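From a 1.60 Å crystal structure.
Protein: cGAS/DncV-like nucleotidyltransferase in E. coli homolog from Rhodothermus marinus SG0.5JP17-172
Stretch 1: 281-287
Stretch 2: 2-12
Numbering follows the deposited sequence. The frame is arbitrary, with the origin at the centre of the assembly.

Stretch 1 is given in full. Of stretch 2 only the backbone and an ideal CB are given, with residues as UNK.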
# COMPACT_ATOMS: atom_id res chain seq x y z
N ASP A 281 21.16 -0.12 15.35
CA ASP A 281 22.45 -0.80 15.15
C ASP A 281 23.12 -0.31 13.88
O ASP A 281 24.35 -0.15 13.85
CB ASP A 281 22.26 -2.31 15.06
CG ASP A 281 21.92 -2.96 16.38
OD1 ASP A 281 22.14 -2.33 17.44
OD2 ASP A 281 21.46 -4.12 16.34
N LEU A 282 22.35 -0.13 12.80
CA LEU A 282 22.90 0.40 11.56
C LEU A 282 23.56 1.75 11.79
O LEU A 282 24.69 2.00 11.36
CB LEU A 282 21.78 0.52 10.52
CG LEU A 282 22.10 1.22 9.22
CD1 LEU A 282 23.08 0.38 8.41
CD2 LEU A 282 20.79 1.42 8.45
N TRP A 283 22.86 2.62 12.51
CA TRP A 283 23.35 3.97 12.79
C TRP A 283 24.60 3.94 13.66
O TRP A 283 25.62 4.54 13.30
CB TRP A 283 22.24 4.77 13.48
CG TRP A 283 22.61 6.20 13.68
CD1 TRP A 283 23.18 6.76 14.79
CD2 TRP A 283 22.48 7.25 12.71
NE1 TRP A 283 23.38 8.11 14.58
CE2 TRP A 283 22.97 8.43 13.31
CE3 TRP A 283 21.98 7.31 11.41
CZ2 TRP A 283 22.99 9.65 12.64
CZ3 TRP A 283 22.00 8.52 10.75
CH2 TRP A 283 22.49 9.67 11.37
N THR A 284 24.53 3.26 14.81
CA THR A 284 25.65 3.29 15.75
C THR A 284 26.86 2.53 15.21
O THR A 284 28.00 2.88 15.52
CB THR A 284 25.23 2.73 17.11
OG1 THR A 284 24.84 1.36 16.97
CG2 THR A 284 24.08 3.52 17.70
N GLY A 285 26.63 1.49 14.40
CA GLY A 285 27.73 0.70 13.88
C GLY A 285 28.48 1.34 12.74
O GLY A 285 29.63 0.95 12.47
N TRP A 286 27.88 2.31 12.06
CA TRP A 286 28.50 2.89 10.88
C TRP A 286 29.67 3.78 11.30
O TRP A 286 29.53 4.67 12.14
CB TRP A 286 27.48 3.70 10.09
CG TRP A 286 27.83 3.83 8.63
CD1 TRP A 286 28.84 4.57 8.09
CD2 TRP A 286 27.18 3.18 7.53
NE1 TRP A 286 28.85 4.43 6.71
CE2 TRP A 286 27.84 3.58 6.35
CE3 TRP A 286 26.09 2.30 7.43
CZ2 TRP A 286 27.45 3.14 5.08
CZ3 TRP A 286 25.71 1.85 6.17
CH2 TRP A 286 26.39 2.27 5.01
N GLY A 287 30.83 3.52 10.72
CA GLY A 287 32.02 4.25 11.08
C GLY A 287 32.74 3.72 12.29
O GLY A 287 33.71 4.35 12.73
N UNK A 2 27.30 6.97 13.23
CA UNK A 2 26.23 7.54 12.40
C UNK A 2 26.41 7.23 10.92
O UNK A 2 27.52 6.89 10.52
CB UNK A 2 26.17 9.06 12.60
N UNK A 3 25.34 7.33 10.14
CA UNK A 3 25.41 7.11 8.69
C UNK A 3 25.64 8.45 8.00
O UNK A 3 24.94 9.43 8.30
CB UNK A 3 24.14 6.44 8.17
N UNK A 4 26.61 8.53 7.09
CA UNK A 4 26.84 9.78 6.35
C UNK A 4 25.59 10.28 5.65
O UNK A 4 24.78 9.51 5.13
CB UNK A 4 27.95 9.58 5.32
N UNK A 5 25.47 11.61 5.60
CA UNK A 5 24.30 12.23 4.96
C UNK A 5 24.17 11.80 3.51
O UNK A 5 23.06 11.52 3.04
CB UNK A 5 24.39 13.76 5.04
N UNK A 6 25.29 11.74 2.78
CA UNK A 6 25.24 11.37 1.37
C UNK A 6 24.74 9.94 1.18
O UNK A 6 24.12 9.64 0.15
CB UNK A 6 26.62 11.53 0.73
N UNK A 7 25.04 9.05 2.12
CA UNK A 7 24.50 7.69 2.03
C UNK A 7 23.00 7.69 2.26
O UNK A 7 22.25 7.03 1.53
CB UNK A 7 25.19 6.77 3.04
N UNK A 8 22.53 8.42 3.28
CA UNK A 8 21.09 8.50 3.50
C UNK A 8 20.39 9.15 2.32
O UNK A 8 19.30 8.72 1.92
CB UNK A 8 20.79 9.28 4.78
N UNK A 9 21.02 10.17 1.72
CA UNK A 9 20.39 10.83 0.57
C UNK A 9 20.28 9.88 -0.62
O UNK A 9 19.25 9.86 -1.30
CB UNK A 9 21.18 12.08 0.17
N UNK A 10 21.32 9.08 -0.88
CA UNK A 10 21.21 8.07 -1.93
C UNK A 10 20.08 7.10 -1.65
O UNK A 10 19.31 6.74 -2.56
CB UNK A 10 22.53 7.31 -2.08
N UNK A 11 19.95 6.65 -0.40
CA UNK A 11 18.87 5.75 -0.04
C UNK A 11 17.50 6.39 -0.20
O UNK A 11 16.51 5.67 -0.37
CB UNK A 11 19.05 5.27 1.40
N UNK A 12 17.42 7.72 -0.18
CA UNK A 12 16.13 8.39 -0.36
C UNK A 12 15.68 8.45 -1.82
O UNK A 12 14.55 8.89 -2.07
CB UNK A 12 16.21 9.81 0.21

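Stretch 1 offers the end of a helix and two tryptophan rings, W283 and W286. The surface they present is largely aromatic carbon, so apolar side chains suit the positions nearest it.

Position 2 lies over a face of the W283 ring. Its CB points sideways, and the ideal CB is a tight 3.2 Å from W283 CZ2. A compact apolar residue would suit. It is P2. Its CA sits over the five-membered ring of W283, 3.6 Å from the centroid, a CH-pi contact. P2 N is 3.0 Å from W283 O but has no hydrogen to share.

Position 3 has an extended backbone. Its ideal CB is 3.9 Å from W283 CZ3 and 4.5 Å from W286 CD2, between the two indoles. Valine, isoleucine or leucine would suit. It is V3. CG2 touches both rings, 3.8 Å from W283 CE3 and 3.9 Å from W286 CE3. CG1 lies over the six-membered ring of W286, 4.3 Å from the centroid.

Position 4 precedes a helix. Its CB points sideways, and its phi of -55° allows proline. Serine, threonine or aspartate would also suit an N-cap. It is P4. Its CD packs over a face of W286, 3.3 Å from W286 NE1.

Position 5 points away and position 6 is out of reach; many residues would suit. They are E5 and S6.

Position 7 points toward stretch 1, with its ideal CB 4.7 Å from W286 CZ2. A long apolar or amide side chain would suit. It is Q7. Its OE1 is 4.0 Å from W286 CZ2.

Position 8 points sideways, with nothing of stretch 1 near its CB. A longer apolar chain could reach W283. It is L8, whose CD1 meets the ring edge, 3.8 Å from W283 CZ3.

Position 9 is out of reach; many residues would suit. It is E9.

Position 10 points toward stretch 1, but nothing there is near its CB, so a long polar chain has room. It is R10, whose NH2 donates a weak hydrogen bond to Q7 OE1 (3.2 Å).

Position 11 points toward stretch 1, but its CB is distant. A large apolar or aromatic residue would span the gap. It is W11. Its CH2 is 3.8 Å from W286 CZ3, and its CZ3 is 4.0 Å from L282 CD2. The six-membered rings of W11 and W286 meet obliquely.

Position 12 is out of reach; stretch 1 sets no preference. It is S12, whose OG donates to E9 O (2.6 Å).

Stretch 2 (2-12) PVPESQLERWS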
# COMPACT_ATOMS: atom_id res chain seq x y z
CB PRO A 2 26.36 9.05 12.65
CG PRO A 2 27.20 9.18 13.89
CD PRO A 2 28.14 8.02 13.81
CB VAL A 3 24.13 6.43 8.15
CG1 VAL A 3 24.28 6.17 6.65
CG2 VAL A 3 23.87 5.13 8.89
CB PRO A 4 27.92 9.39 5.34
CG PRO A 4 28.69 8.30 6.04
CD PRO A 4 27.63 7.51 6.79
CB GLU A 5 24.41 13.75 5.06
CG GLU A 5 23.32 14.50 4.29
CD GLU A 5 22.01 14.56 5.04
OE1 GLU A 5 22.03 14.33 6.27
OE2 GLU A 5 20.97 14.84 4.40
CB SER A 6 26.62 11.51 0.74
OG SER A 6 27.57 10.71 1.44
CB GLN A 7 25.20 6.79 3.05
CG GLN A 7 24.68 5.35 3.05
CD GLN A 7 24.94 4.65 1.73
OE1 GLN A 7 26.05 4.19 1.46
NE2 GLN A 7 23.91 4.59 0.89
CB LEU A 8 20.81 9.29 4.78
CG LEU A 8 21.44 8.69 6.04
CD1 LEU A 8 21.21 9.63 7.21
CD2 LEU A 8 20.82 7.32 6.33
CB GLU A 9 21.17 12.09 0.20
CG GLU A 9 20.40 13.06 -0.72
CD GLU A 9 20.40 12.64 -2.18
OE1 GLU A 9 21.35 11.95 -2.62
OE2 GLU A 9 19.45 13.01 -2.90
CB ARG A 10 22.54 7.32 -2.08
CG ARG A 10 23.60 8.07 -2.86
CD ARG A 10 24.73 7.13 -3.30
NE ARG A 10 25.42 6.53 -2.16
CZ ARG A 10 26.36 7.16 -1.45
NH1 ARG A 10 26.71 8.39 -1.77
NH2 ARG A 10 26.94 6.55 -0.43
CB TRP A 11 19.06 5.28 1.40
CG TRP A 11 20.11 4.22 1.59
CD1 TRP A 11 20.66 3.41 0.64
CD2 TRP A 11 20.69 3.83 2.84
NE1 TRP A 11 21.56 2.54 1.22
CE2 TRP A 11 21.60 2.79 2.57
CE3 TRP A 11 20.53 4.27 4.16
CZ2 TRP A 11 22.37 2.19 3.57
CZ3 TRP A 11 21.29 3.67 5.16
CH2 TRP A 11 22.20 2.64 4.85
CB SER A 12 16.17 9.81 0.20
OG SER A 12 16.81 10.71 -0.73
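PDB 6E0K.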